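Local structure of aromatic amino acid aminotransferase I (Candida albicans WO-1, 6HNU) at residues T215-N218 against P219-S222; P248-F251 against L252-E255; S285-E289 against G290-R294; L317-R320 against Y321-H325; P404-E408 against F409-P413. The protein probably transfers the amino group of aromatic L-amino acids to 2-oxoglutarate, using pyridoxal 5'-phosphate as cofactor. All coordinates share one frame; numbering follows the deposited sequence.

Contact 1: residues T215-N218 against P219-S222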
loop_
_atom_site.group_PDB
_atom_site.type_symbol
_atom_site.label_atom_id
_atom_site.label_comp_id
_atom_site.label_asym_id
_atom_site.label_seq_id
_atom_site.Cartn_x
_atom_site.Cartn_y
_atom_site.Cartn_z
ATOM N N THR B 215 -3.736 14.800 18.920
ATOM C CA THR B 215 -4.949 14.353 19.646
ATOM C C THR B 215 -4.782 12.915 20.141
ATOM O O THR B 215 -4.716 11.987 19.311
ATOM C CB THR B 215 -6.210 14.505 18.787
ATOM O OG1 THR B 215 -6.170 15.804 18.187
ATOM C CG2 THR B 215 -7.470 14.348 19.607
ATOM N N GLY B 216 -4.740 12.697 21.455
ATOM C CA GLY B 216 -4.572 11.329 21.981
ATOM C C GLY B 216 -3.161 10.829 21.677
ATOM O O GLY B 216 -2.994 9.651 21.202
ATOM N N GLN B 217 -2.205 11.739 21.795
ATOM C CA GLN B 217 -0.772 11.573 21.449
ATOM C C GLN B 217 -0.293 10.195 21.929
ATOM O O GLN B 217 -0.639 9.803 23.033
ATOM C CB GLN B 217 0.044 12.672 22.103
ATOM C CG GLN B 217 1.406 12.961 21.495
ATOM C CD GLN B 217 2.530 12.039 21.927
ATOM O OE1 GLN B 217 2.495 11.419 22.994
ATOM N NE2 GLN B 217 3.536 11.938 21.067
ATOM N N ASN B 218 0.433 9.467 21.069
ATOM C CA ASN B 218 1.009 8.142 21.393
ATOM C C ASN B 218 2.495 8.367 21.677
ATOM O O ASN B 218 3.220 8.724 20.743
ATOM C CB ASN B 218 0.768 7.191 20.224
ATOM C CG ASN B 218 1.307 5.794 20.417
ATOM O OD1 ASN B 218 1.780 5.443 21.492
ATOM N ND2 ASN B 218 1.178 4.965 19.398
ATOM N N PRO B 219 3.041 8.113 22.895
ATOM C CA PRO B 219 2.401 7.399 24.009
ATOM C C PRO B 219 1.803 8.179 25.194
ATOM O O PRO B 219 1.282 7.542 26.080
ATOM C CB PRO B 219 3.655 6.700 24.591
ATOM C CG PRO B 219 4.694 7.756 24.539
ATOM C CD PRO B 219 4.451 8.400 23.205
ATOM N N THR B 220 1.886 9.503 25.200
ATOM C CA THR B 220 1.652 10.351 26.406
ATOM C C THR B 220 0.159 10.412 26.742
ATOM O O THR B 220 -0.163 10.558 27.930
ATOM C CB THR B 220 2.270 11.737 26.275
ATOM O OG1 THR B 220 1.565 12.414 25.222
ATOM C CG2 THR B 220 3.758 11.687 26.022
ATOM N N GLY B 221 -0.730 10.193 25.772
ATOM C CA GLY B 221 -2.179 10.326 26.008
ATOM C C GLY B 221 -2.533 11.795 26.164
ATOM O O GLY B 221 -3.699 12.114 26.457
ATOM N N SER B 222 -1.584 12.686 25.886
ATOM C CA SER B 222 -1.784 14.145 25.922
ATOM C C SER B 222 -2.568 14.620 24.669
ATOM O O SER B 222 -2.574 13.970 23.620
ATOM C CB SER B 222 -0.434 14.846 26.081
ATOM O OG SER B 222 0.286 14.843 24.867
#
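The turn that carries the cofactor-binding Asn218 runs from strand 209-212 toward helix 226-239, and Gln217 and Thr220 bond across it. Gln217 OE1 accepts two hydrogen bonds from Thr220: Thr220 N lies 3.0 Å from OE1 with an N-H...O angle of 161°, nearly in line with the amide C=O, while Thr220 OG1 donates from 2.6 Å, tilted 32° from the carbonyl plane. The Gln217 chain reaches this position by bending at chi2 (-82°). Thr220 OG1 in turn accepts from Ser222 N at 3.2 Å, an ST turn. Two backbone bonds close the bend, Gln217 N to Ser222 O and Gly221 N to Gln217 O. The peptide bond between Asn218 and Pro219 is cis. Asn218 ND2 donates to the cofactor O3 and Asn218 OD1 accepts from Arg463, while Gln217 NE2 is bonded to Tyr164 O and Glu162. With both ends of its buried amide engaged, Gln217 is fixed in its flip, and the backbone leading into Asn218 is held from within the turn.

Contact 2: residues P248-F251 against L252-E255. With PLP (pyridoxal-5'-phosphate), chain I.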
loop_
_atom_site.group_PDB
_atom_site.type_symbol
_atom_site.label_atom_id
_atom_site.label_comp_id
_atom_site.label_asym_id
_atom_site.label_seq_id
_atom_site.Cartn_x
_atom_site.Cartn_y
_atom_site.Cartn_z
ATOM N N PRO B 248 -4.956 9.653 13.707
ATOM C CA PRO B 248 -5.873 8.504 13.695
ATOM C C PRO B 248 -6.822 8.490 14.912
ATOM O O PRO B 248 -7.874 7.852 14.854
ATOM C CB PRO B 248 -4.934 7.311 13.689
ATOM C CG PRO B 248 -3.717 7.829 14.466
ATOM C CD PRO B 248 -3.588 9.294 14.114
ATOM N N TYR B 249 -6.499 9.226 15.968
ATOM C CA TYR B 249 -7.266 9.172 17.235
ATOM C C TYR B 249 -8.160 10.410 17.376
ATOM O O TYR B 249 -8.733 10.599 18.446
ATOM C CB TYR B 249 -6.316 9.074 18.433
ATOM C CG TYR B 249 -5.279 7.981 18.378
ATOM C CD1 TYR B 249 -5.630 6.646 18.379
ATOM C CD2 TYR B 249 -3.938 8.290 18.334
ATOM C CE1 TYR B 249 -4.677 5.642 18.354
ATOM C CE2 TYR B 249 -2.971 7.307 18.335
ATOM C CZ TYR B 249 -3.334 5.977 18.333
ATOM O OH TYR B 249 -2.404 4.970 18.330
ATOM N N TYR B 250 -8.289 11.248 16.332
ATOM C CA TYR B 250 -9.059 12.504 16.418
ATOM C C TYR B 250 -10.471 12.250 16.943
ATOM O O TYR B 250 -10.951 13.041 17.722
ATOM C CB TYR B 250 -9.158 13.208 15.064
ATOM C CG TYR B 250 -9.769 14.583 15.169
ATOM C CD1 TYR B 250 -9.024 15.664 15.617
ATOM C CD2 TYR B 250 -11.086 14.806 14.805
ATOM C CE1 TYR B 250 -9.555 16.932 15.692
ATOM C CE2 TYR B 250 -11.643 16.068 14.885
ATOM C CZ TYR B 250 -10.887 17.125 15.342
ATOM O OH TYR B 250 -11.415 18.354 15.426
ATOM N N PHE B 251 -11.114 11.152 16.584
ATOM C CA PHE B 251 -12.526 10.915 16.955
ATOM C C PHE B 251 -12.567 10.040 18.214
ATOM O O PHE B 251 -13.646 9.538 18.555
ATOM C CB PHE B 251 -13.310 10.419 15.732
ATOM C CG PHE B 251 -13.633 11.541 14.782
ATOM C CD1 PHE B 251 -14.335 12.656 15.226
ATOM C CD2 PHE B 251 -13.148 11.541 13.488
ATOM C CE1 PHE B 251 -14.584 13.718 14.377
ATOM C CE2 PHE B 251 -13.387 12.623 12.641
ATOM C CZ PHE B 251 -14.118 13.699 13.087
ATOM N N LEU B 252 -11.427 9.882 18.920
ATOM C CA LEU B 252 -11.431 9.294 20.280
ATOM C C LEU B 252 -11.368 10.435 21.293
ATOM O O LEU B 252 -11.060 10.161 22.471
ATOM C CB LEU B 252 -10.257 8.322 20.451
ATOM C CG LEU B 252 -10.175 7.215 19.398
ATOM C CD1 LEU B 252 -9.133 6.188 19.772
ATOM C CD2 LEU B 252 -11.518 6.536 19.193
ATOM N N GLN B 253 -11.686 11.667 20.885
ATOM C CA GLN B 253 -11.967 12.748 21.867
ATOM C C GLN B 253 -13.099 12.309 22.811
ATOM O O GLN B 253 -14.009 11.544 22.401
ATOM C CB GLN B 253 -12.223 14.076 21.181
ATOM C CG GLN B 253 -10.935 14.655 20.605
ATOM C CD GLN B 253 -11.177 15.893 19.798
ATOM O OE1 GLN B 253 -11.476 16.956 20.329
ATOM N NE2 GLN B 253 -11.129 15.758 18.476
ATOM N N MET B 254 -13.020 12.778 24.061
ATOM C CA MET B 254 -13.925 12.342 25.137
ATOM C C MET B 254 -14.415 13.574 25.889
ATOM O O MET B 254 -13.798 14.639 25.781
ATOM C CB MET B 254 -13.206 11.397 26.107
ATOM C CG MET B 254 -12.848 10.072 25.477
ATOM S SD MET B 254 -11.747 9.060 26.490
ATOM C CE MET B 254 -10.309 10.138 26.452
ATOM N N GLU B 255 -15.450 13.362 26.697
ATOM C CA GLU B 255 -15.899 14.336 27.717
ATOM C C GLU B 255 -14.724 14.550 28.678
ATOM O O GLU B 255 -13.966 13.580 28.891
ATOM C CB GLU B 255 -17.154 13.818 28.427
ATOM C CG GLU B 255 -18.302 13.453 27.498
ATOM C CD GLU B 255 -18.740 14.480 26.466
ATOM O OE1 GLU B 255 -18.371 15.678 26.595
ATOM O OE2 GLU B 255 -19.440 14.055 25.504
HETATM N N1 PLP I . -0.049 6.837 13.360
HETATM C C2 PLP I . -0.022 6.734 14.691
HETATM C C2A PLP I . 0.586 7.839 15.480
HETATM C C3 PLP I . -0.541 5.617 15.342
HETATM O O3 PLP I . -0.417 5.544 16.702
HETATM C C4 PLP I . -1.089 4.573 14.569
HETATM C C4A PLP I . -1.611 3.378 15.229
HETATM C C5 PLP I . -1.145 4.715 13.176
HETATM C C6 PLP I . -0.592 5.843 12.624
HETATM C C5A PLP I . -1.649 3.607 12.284
HETATM O O4P PLP I . -2.566 4.125 11.282
HETATM P P PLP I . -3.162 3.278 10.132
HETATM O O1P PLP I . -4.132 4.267 9.526
HETATM O O2P PLP I . -3.834 2.040 10.791
HETATM O O3P PLP I . -2.017 2.879 9.205
#
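Tyr249 has CG anti to its carbonyl carbon (chi1 -52°), which carries the ring toward the cofactor, whereas Tyr250, with CG opposite the backbone N (chi1 -172°), swings its ring beneath the Gln253 amide. Gln253 NE2 sits 3.3 Å above the centre of the Tyr250 ring, with the amide and ring planes 73° apart. That same NE2 donates to Tyr250 O at 2.8 Å, and the oxygen lies close to the amide plane. Leu252 N binds Tyr249 O at 2.8 Å. Leu252 CD1 meets the Tyr249 ring at its edge, 3.8 Å from Tyr249 CD1. At the far end of this ring, Tyr249 OH accepts a hydrogen bond of 2.6 Å from the pyridoxal phosphate O3. Gln253 OE1 and Tyr250 OH are both tied to Val280, through its N and O respectively. Because the cofactor O3 donates to Tyr249 OH and accepts from Asn218 ND2, two residues hold the O3 side of the pyridine ring in place.

Contact 3: residues S285-E289 against G290-R294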
loop_
_atom_site.group_PDB
_atom_site.type_symbol
_atom_site.label_atom_id
_atom_site.label_comp_id
_atom_site.label_asym_id
_atom_site.label_seq_id
_atom_site.Cartn_x
_atom_site.Cartn_y
_atom_site.Cartn_z
ATOM N N SER B 285 -7.773 23.254 10.450
ATOM C CA SER B 285 -8.771 24.329 10.723
ATOM C C SER B 285 -8.051 25.669 10.921
ATOM O O SER B 285 -8.658 26.718 10.574
ATOM C CB SER B 285 -9.710 24.018 11.845
ATOM O OG SER B 285 -9.109 24.219 13.121
ATOM N N LEU B 286 -6.801 25.669 11.399
ATOM C CA LEU B 286 -6.034 26.898 11.695
ATOM C C LEU B 286 -5.241 27.353 10.476
ATOM O O LEU B 286 -4.573 28.392 10.560
ATOM C CB LEU B 286 -5.066 26.619 12.851
ATOM C CG LEU B 286 -5.724 26.271 14.190
ATOM C CD1 LEU B 286 -4.672 26.017 15.278
ATOM C CD2 LEU B 286 -6.644 27.399 14.639
ATOM N N ASP B 287 -5.237 26.566 9.407
ATOM C CA ASP B 287 -4.143 26.579 8.408
ATOM C C ASP B 287 -4.437 27.593 7.296
ATOM O O ASP B 287 -4.497 27.204 6.158
ATOM C CB ASP B 287 -3.914 25.192 7.814
ATOM C CG ASP B 287 -2.704 25.125 6.896
ATOM O OD1 ASP B 287 -1.763 25.972 7.052
ATOM O OD2 ASP B 287 -2.698 24.240 6.018
ATOM N N VAL B 288 -4.444 28.876 7.621
ATOM C CA VAL B 288 -4.670 29.952 6.626
ATOM C C VAL B 288 -3.606 29.877 5.523
ATOM O O VAL B 288 -3.960 30.220 4.388
ATOM C CB VAL B 288 -4.770 31.335 7.300
ATOM C CG1 VAL B 288 -5.908 31.363 8.309
ATOM C CG2 VAL B 288 -3.476 31.767 7.956
ATOM N N GLU B 289 -2.377 29.433 5.815
ATOM C CA GLU B 289 -1.241 29.463 4.858
ATOM C C GLU B 289 -1.154 28.170 4.011
ATOM O O GLU B 289 -0.396 28.174 3.022
ATOM C CB GLU B 289 0.089 29.709 5.573
ATOM C CG GLU B 289 0.129 31.014 6.353
ATOM C CD GLU B 289 1.519 31.517 6.699
ATOM O OE1 GLU B 289 2.487 30.763 6.546
ATOM O OE2 GLU B 289 1.628 32.692 7.093
ATOM N N GLY B 290 -1.877 27.092 4.343
ATOM C CA GLY B 290 -1.757 25.821 3.587
ATOM C C GLY B 290 -0.452 25.079 3.870
ATOM O O GLY B 290 -0.002 24.343 3.006
ATOM N N ARG B 291 0.117 25.202 5.075
ATOM C CA ARG B 291 1.376 24.505 5.420
ATOM C C ARG B 291 1.066 23.297 6.321
ATOM O O ARG B 291 2.010 22.772 6.974
ATOM C CB ARG B 291 2.334 25.535 6.024
ATOM C CG ARG B 291 1.871 26.120 7.361
ATOM C CD ARG B 291 2.956 26.905 8.043
ATOM N NE ARG B 291 3.408 28.013 7.205
ATOM C CZ ARG B 291 4.489 28.008 6.421
ATOM N NH1 ARG B 291 4.757 29.078 5.687
ATOM N NH2 ARG B 291 5.317 26.983 6.392
ATOM N N VAL B 292 -0.202 22.898 6.426
ATOM C CA VAL B 292 -0.567 21.682 7.219
ATOM C C VAL B 292 -0.889 20.542 6.245
ATOM O O VAL B 292 -1.656 20.773 5.287
ATOM C CB VAL B 292 -1.697 21.928 8.227
ATOM C CG1 VAL B 292 -2.021 20.684 9.036
ATOM C CG2 VAL B 292 -1.356 23.048 9.170
ATOM N N VAL B 293 -0.374 19.347 6.542
ATOM C CA VAL B 293 -0.840 18.088 5.920
ATOM C C VAL B 293 -1.405 17.231 7.037
ATOM O O VAL B 293 -0.691 16.995 8.027
ATOM C CB VAL B 293 0.249 17.401 5.093
ATOM C CG1 VAL B 293 -0.284 16.180 4.365
ATOM C CG2 VAL B 293 0.858 18.360 4.090
ATOM N N ARG B 294 -2.643 16.810 6.869
ATOM C CA ARG B 294 -3.339 15.926 7.839
ATOM C C ARG B 294 -3.395 14.494 7.297
ATOM O O ARG B 294 -3.774 14.277 6.122
ATOM C CB ARG B 294 -4.732 16.473 8.151
ATOM C CG ARG B 294 -5.560 15.592 9.077
ATOM C CD ARG B 294 -6.954 16.152 9.272
ATOM N NE ARG B 294 -7.678 15.506 10.345
ATOM C CZ ARG B 294 -7.680 15.880 11.620
ATOM N NH1 ARG B 294 -6.927 16.869 12.017
ATOM N NH2 ARG B 294 -8.374 15.199 12.511
#
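A type I beta turn from Asp287 to Gly290 joins the end of helix 283-286 to strand 292-297, and the Asp287 carboxylate bonds the backbone N-H groups just after the turn. The turn bond runs from Gly290 N to Asp287 O, 3.2 Å. With CG anti to the backbone N (chi1 -174°), the carboxylate faces the chain beyond the turn. Asp287 OD1 receives Arg291 N at 2.8 Å through its syn lone pair, and Asp287 OD2 receives Val292 N at 2.9 Å from above the carboxylate plane. Val292 CG2 packs against Asp287 CG, 3.4 Å away. Glu289 and Arg291 run side by side. The guanidinium presents its NE-NH1 edge to a single oxygen: Glu289 OE1 lies 3.0 Å from Arg291 NE and 3.0 Å from Arg291 NH1, nearly in the guanidinium plane, although the carboxylate is turned 59° from it. Arg291 NH2 goes on to a salt bridge with Asp240, and Asp287 OD1 also bonds Tyr233 OH. Here a type I turn, with Asp287 at the centre of an inverse gamma turn and its carboxylate bonding two successive N-H groups, connects helix 283-286 to strand 292-297 of the mixed sheet in this aminotransferase fold.

Contact 4: residues L317-R320 against Y321-H325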
loop_
_atom_site.group_PDB
_atom_site.type_symbol
_atom_site.label_atom_id
_atom_site.label_comp_id
_atom_site.label_asym_id
_atom_site.label_seq_id
_atom_site.Cartn_x
_atom_site.Cartn_y
_atom_site.Cartn_z
ATOM N N LEU B 317 0.751 20.245 -3.271
ATOM C CA LEU B 317 1.565 19.256 -2.508
ATOM C C LEU B 317 0.933 17.872 -2.662
ATOM O O LEU B 317 1.680 16.914 -2.890
ATOM C CB LEU B 317 1.701 19.678 -1.033
ATOM C CG LEU B 317 2.302 21.059 -0.768
ATOM C CD1 LEU B 317 2.417 21.334 0.737
ATOM C CD2 LEU B 317 3.656 21.250 -1.441
ATOM N N LEU B 318 -0.395 17.765 -2.610
ATOM C CA LEU B 318 -1.140 16.496 -2.763
ATOM C C LEU B 318 -0.815 15.887 -4.131
ATOM O O LEU B 318 -0.704 14.662 -4.201
ATOM C CB LEU B 318 -2.653 16.691 -2.599
ATOM C CG LEU B 318 -3.158 16.924 -1.182
ATOM C CD1 LEU B 318 -4.652 16.693 -1.072
ATOM C CD2 LEU B 318 -2.454 16.061 -0.214
ATOM N N GLU B 319 -0.608 16.709 -5.168
ATOM C CA GLU B 319 -0.276 16.215 -6.520
ATOM C C GLU B 319 1.041 15.424 -6.487
ATOM O O GLU B 319 1.103 14.406 -7.174
ATOM C CB GLU B 319 -0.286 17.367 -7.528
ATOM C CG GLU B 319 -0.024 16.896 -8.949
ATOM C CD GLU B 319 1.450 16.794 -9.276
ATOM O OE1 GLU B 319 2.243 17.400 -8.517
ATOM O OE2 GLU B 319 1.810 16.048 -10.244
ATOM N N ARG B 320 2.045 15.850 -5.712
ATOM C CA ARG B 320 3.317 15.114 -5.552
ATOM C C ARG B 320 3.093 13.780 -4.809
ATOM O O ARG B 320 3.751 12.787 -5.167
ATOM C CB ARG B 320 4.364 15.973 -4.847
ATOM C CG ARG B 320 4.805 17.180 -5.656
ATOM C CD ARG B 320 5.679 16.822 -6.848
ATOM N NE ARG B 320 4.928 16.596 -8.085
ATOM C CZ ARG B 320 5.459 16.186 -9.236
ATOM N NH1 ARG B 320 4.680 16.085 -10.300
ATOM N NH2 ARG B 320 6.757 15.915 -9.341
ATOM N N TYR B 321 2.242 13.745 -3.797
ATOM C CA TYR B 321 1.832 12.454 -3.198
ATOM C C TYR B 321 1.217 11.539 -4.273
ATOM O O TYR B 321 1.482 10.343 -4.235
ATOM C CB TYR B 321 0.817 12.636 -2.079
ATOM C CG TYR B 321 1.357 13.055 -0.740
ATOM C CD1 TYR B 321 1.538 14.402 -0.433
ATOM C CD2 TYR B 321 1.522 12.136 0.274
ATOM C CE1 TYR B 321 1.931 14.812 0.836
ATOM C CE2 TYR B 321 1.943 12.526 1.544
ATOM C CZ TYR B 321 2.133 13.868 1.832
ATOM O OH TYR B 321 2.486 14.274 3.093
ATOM N N VAL B 322 0.349 12.048 -5.157
ATOM C CA VAL B 322 -0.322 11.202 -6.182
ATOM C C VAL B 322 0.741 10.596 -7.114
ATOM O O VAL B 322 0.736 9.380 -7.326
ATOM C CB VAL B 322 -1.396 12.005 -6.937
ATOM C CG1 VAL B 322 -1.942 11.175 -8.087
ATOM C CG2 VAL B 322 -2.517 12.451 -6.002
ATOM N N ARG B 323 1.715 11.381 -7.566
ATOM C CA ARG B 323 2.833 10.868 -8.404
ATOM C C ARG B 323 3.536 9.727 -7.670
ATOM O O ARG B 323 3.811 8.688 -8.278
ATOM C CB ARG B 323 3.809 12.003 -8.705
ATOM C CG ARG B 323 3.169 13.130 -9.501
ATOM C CD ARG B 323 2.808 12.708 -10.926
ATOM N NE ARG B 323 1.484 12.114 -11.117
ATOM C CZ ARG B 323 0.326 12.762 -11.232
ATOM N NH1 ARG B 323 0.247 14.077 -11.123
ATOM N NH2 ARG B 323 -0.784 12.072 -11.450
ATOM N N LEU B 324 3.826 9.895 -6.388
ATOM C CA LEU B 324 4.501 8.835 -5.612
ATOM C C LEU B 324 3.574 7.625 -5.496
ATOM O O LEU B 324 4.043 6.488 -5.783
ATOM C CB LEU B 324 4.893 9.352 -4.235
ATOM C CG LEU B 324 5.450 8.311 -3.270
ATOM C CD1 LEU B 324 6.674 7.605 -3.825
ATOM C CD2 LEU B 324 5.798 8.986 -1.948
ATOM N N HIS B 325 2.310 7.842 -5.150
ATOM C CA HIS B 325 1.329 6.734 -5.011
ATOM C C HIS B 325 1.249 5.886 -6.294
ATOM O O HIS B 325 1.155 4.670 -6.171
ATOM C CB HIS B 325 -0.033 7.271 -4.614
ATOM C CG HIS B 325 -0.164 7.587 -3.166
ATOM N ND1 HIS B 325 -1.270 8.230 -2.695
ATOM C CD2 HIS B 325 0.588 7.291 -2.088
ATOM C CE1 HIS B 325 -1.186 8.333 -1.382
ATOM N NE2 HIS B 325 -0.078 7.791 -0.982
#
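Glu319 and Arg323, one helical turn apart, form a salt bridge to which Arg320 is added as a third member. Glu319 has CG anti to the backbone N (chi1 -177°) and then bends at chi2 (-86°), turning its carboxylate along the helix surface toward both arginines. Arg320 comes up side-on, placing one nitrogen on each oxygen: Arg320 NE lies 2.8 Å from Glu319 OE1 and Arg320 NH1 2.9 Å from Glu319 OE2, the latter bond using the syn lone pair. Arg323 NH1 meets Glu319 OE2 at 2.7 Å on the anti side, the oxygen staying near the guanidinium plane. OE2 is therefore gripped by two donors. Both arginines bend at chi2 and chi3 but differ at chi4, extended in Arg320 and sharply turned in Arg323, and their guanidinium planes stand 70° apart. Arg323 CG covers a face of the Arg320 guanidinium, 3.4 Å from Arg320 NH1. Arg323 NH2 is bridged to Glu326, and Arg320 NH2 bonds the carbonyls of Ser20 and Arg23. Toward the interior, Tyr321 lays its ring edge beside Leu317 O, with CD1 3.5 Å from that oxygen, and loosely meets Leu318 CD2. The Tyr321 OH is hydrogen-bonded to Thr148 of helix 141-152. Such i to i+4 and neighbouring charge pairs on one flank, with apolar side chains on another, are characteristic of an amphipathic helix packed against a sheet.

Contact 5: residues P404-E408 against F409-P413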
loop_
_atom_site.group_PDB
_atom_site.type_symbol
_atom_site.label_atom_id
_atom_site.label_comp_id
_atom_site.label_asym_id
_atom_site.label_seq_id
_atom_site.Cartn_x
_atom_site.Cartn_y
_atom_site.Cartn_z
ATOM N N PRO B 404 13.740 3.018 46.569
ATOM C CA PRO B 404 14.722 2.805 47.641
ATOM C C PRO B 404 16.082 2.264 47.167
ATOM O O PRO B 404 17.014 2.249 47.975
ATOM C CB PRO B 404 14.023 1.820 48.588
ATOM C CG PRO B 404 12.934 1.185 47.768
ATOM C CD PRO B 404 12.534 2.205 46.724
ATOM N N LYS B 405 16.191 1.841 45.900
ATOM C CA LYS B 405 17.464 1.355 45.329
ATOM C C LYS B 405 18.049 2.397 44.387
ATOM O O LYS B 405 18.937 2.035 43.604
ATOM C CB LYS B 405 17.260 0.026 44.606
ATOM C CG LYS B 405 16.632 -1.070 45.458
ATOM C CD LYS B 405 16.666 -2.408 44.753
ATOM C CE LYS B 405 16.012 -3.529 45.537
ATOM N NZ LYS B 405 15.834 -4.695 44.653
ATOM N N TYR B 406 17.583 3.651 44.423
ATOM C CA TYR B 406 17.990 4.622 43.382
ATOM C C TYR B 406 19.520 4.833 43.399
ATOM O O TYR B 406 20.149 4.948 42.325
ATOM C CB TYR B 406 17.259 5.947 43.541
ATOM C CG TYR B 406 17.457 6.945 42.432
ATOM C CD1 TYR B 406 16.984 6.706 41.150
ATOM C CD2 TYR B 406 18.026 8.186 42.702
ATOM C CE1 TYR B 406 17.117 7.666 40.155
ATOM C CE2 TYR B 406 18.186 9.139 41.713
ATOM C CZ TYR B 406 17.734 8.873 40.429
ATOM O OH TYR B 406 17.864 9.825 39.466
ATOM N N LYS B 407 20.136 4.906 44.577
ATOM C CA LYS B 407 21.612 5.067 44.646
ATOM C C LYS B 407 22.243 3.778 44.116
ATOM O O LYS B 407 23.208 3.880 43.388
ATOM C CB LYS B 407 22.093 5.427 46.058
ATOM C CG LYS B 407 21.914 6.891 46.449
ATOM C CD LYS B 407 22.575 7.245 47.775
ATOM C CE LYS B 407 24.077 7.417 47.665
ATOM N NZ LYS B 407 24.773 7.035 48.919
ATOM N N GLU B 408 21.685 2.627 44.484
ATOM C CA GLU B 408 22.238 1.295 44.126
ATOM C C GLU B 408 22.081 1.087 42.626
ATOM O O GLU B 408 22.935 0.399 42.018
ATOM C CB GLU B 408 21.553 0.212 44.939
ATOM C CG GLU B 408 21.895 0.303 46.408
ATOM C CD GLU B 408 21.060 1.282 47.207
ATOM O OE1 GLU B 408 20.284 2.074 46.567
ATOM O OE2 GLU B 408 21.190 1.269 48.456
ATOM N N PHE B 409 21.078 1.749 42.033
ATOM C CA PHE B 409 20.847 1.783 40.567
ATOM C C PHE B 409 21.643 2.911 39.899
ATOM O O PHE B 409 21.271 3.314 38.783
ATOM C CB PHE B 409 19.354 2.011 40.271
ATOM C CG PHE B 409 18.427 0.869 40.589
ATOM C CD1 PHE B 409 18.877 -0.432 40.717
ATOM C CD2 PHE B 409 17.060 1.099 40.696
ATOM C CE1 PHE B 409 17.993 -1.465 40.976
ATOM C CE2 PHE B 409 16.169 0.059 40.941
ATOM C CZ PHE B 409 16.634 -1.225 41.059
ATOM N N LEU B 410 22.658 3.472 40.558
ATOM C CA LEU B 410 23.537 4.541 40.002
ATOM C C LEU B 410 22.691 5.736 39.539
ATOM O O LEU B 410 23.073 6.391 38.557
ATOM C CB LEU B 410 24.349 3.955 38.844
ATOM C CG LEU B 410 24.817 2.514 39.037
ATOM C CD1 LEU B 410 25.594 2.029 37.826
ATOM C CD2 LEU B 410 25.652 2.379 40.307
ATOM N N GLU B 411 21.610 6.013 40.262
ATOM C CA GLU B 411 20.695 7.156 40.014
ATOM C C GLU B 411 20.224 7.089 38.558
ATOM O O GLU B 411 20.135 8.144 37.879
ATOM C CB GLU B 411 21.414 8.450 40.394
ATOM C CG GLU B 411 21.540 8.578 41.892
ATOM C CD GLU B 411 22.937 8.959 42.318
ATOM O OE1 GLU B 411 23.412 10.009 41.856
ATOM O OE2 GLU B 411 23.557 8.171 43.062
ATOM N N ASP B 412 19.942 5.883 38.078
ATOM C CA ASP B 412 19.532 5.677 36.666
ATOM C C ASP B 412 18.030 5.416 36.675
ATOM O O ASP B 412 17.558 4.375 37.104
ATOM C CB ASP B 412 20.336 4.546 36.027
ATOM C CG ASP B 412 20.021 4.287 34.564
ATOM O OD1 ASP B 412 19.138 4.990 33.993
ATOM O OD2 ASP B 412 20.657 3.375 34.005
ATOM N N PRO B 413 17.213 6.394 36.237
ATOM C CA PRO B 413 15.766 6.212 36.257
ATOM C C PRO B 413 15.302 4.997 35.434
ATOM O O PRO B 413 14.292 4.421 35.771
ATOM C CB PRO B 413 15.209 7.546 35.729
ATOM C CG PRO B 413 16.378 8.402 35.306
ATOM C CD PRO B 413 17.655 7.705 35.749
HETATM O O HOH W 1 25.007 5.503 43.352
#
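Helical phi/psi at 406-408 runs into an overlapping type I turn from Lys407 to Leu410, tied by Phe409 N to Lys405 O (2.7 Å), Leu410 N to Lys407 O and Glu411 N to Tyr406 O (2.7 Å); Leu410 and Glu411 both have positive phi. Two CH-pi contacts cover one face of each ring. Lys405 CB stands over the Phe409 ring, 3.8 Å from its centroid and 11° off the normal. Glu411 CA lies over the Tyr406 ring in the same manner, 3.5 Å from the centroid and 13° off the normal, and Glu411 CG reaches Tyr406 CE2 at 3.4 Å. The Tyr406 ring comes under Glu411 because its CG is anti to the backbone N (chi1 -172°). A water donates to Glu411 OE2, 3.1 Å away, and lies near Lys407 O. Asp412 is the N-cap of helix 413-426, its OD1 accepting from Leu414 N. This surface turn thus links strand 393-399 to that helix, with Tyr406 and Phe409 both resting on Val416 in its first turns.

All five contacts follow one another along the chain, in numerical order. Contacts 1 and 2 follow the neighbouring parallel strands 209-212 and 242-246 of the mixed sheet; their centres are 10 Å apart, and Gly216 O lies 3.3 Å from Tyr249 CD2. Asn218 of contact 1 and Tyr249 of contact 2 both bond the cofactor O3. Contact 3 leads into strand 292-297 of that sheet and joins contact 2 through the cation-pi pair of Arg294 and Tyr250. Contact 4, on helix 315-327 just after strand 309-314, touches contact 3 where Val293 CG1 meets Tyr321 OH at 3.6 Å. Contact 5 stands apart, its centre about 51 Å from that of contact 4, beside the separate four-stranded antiparallel sheet. Contacts 1 to 4 are tied to the mixed sheet, and contact 5 lies far from it.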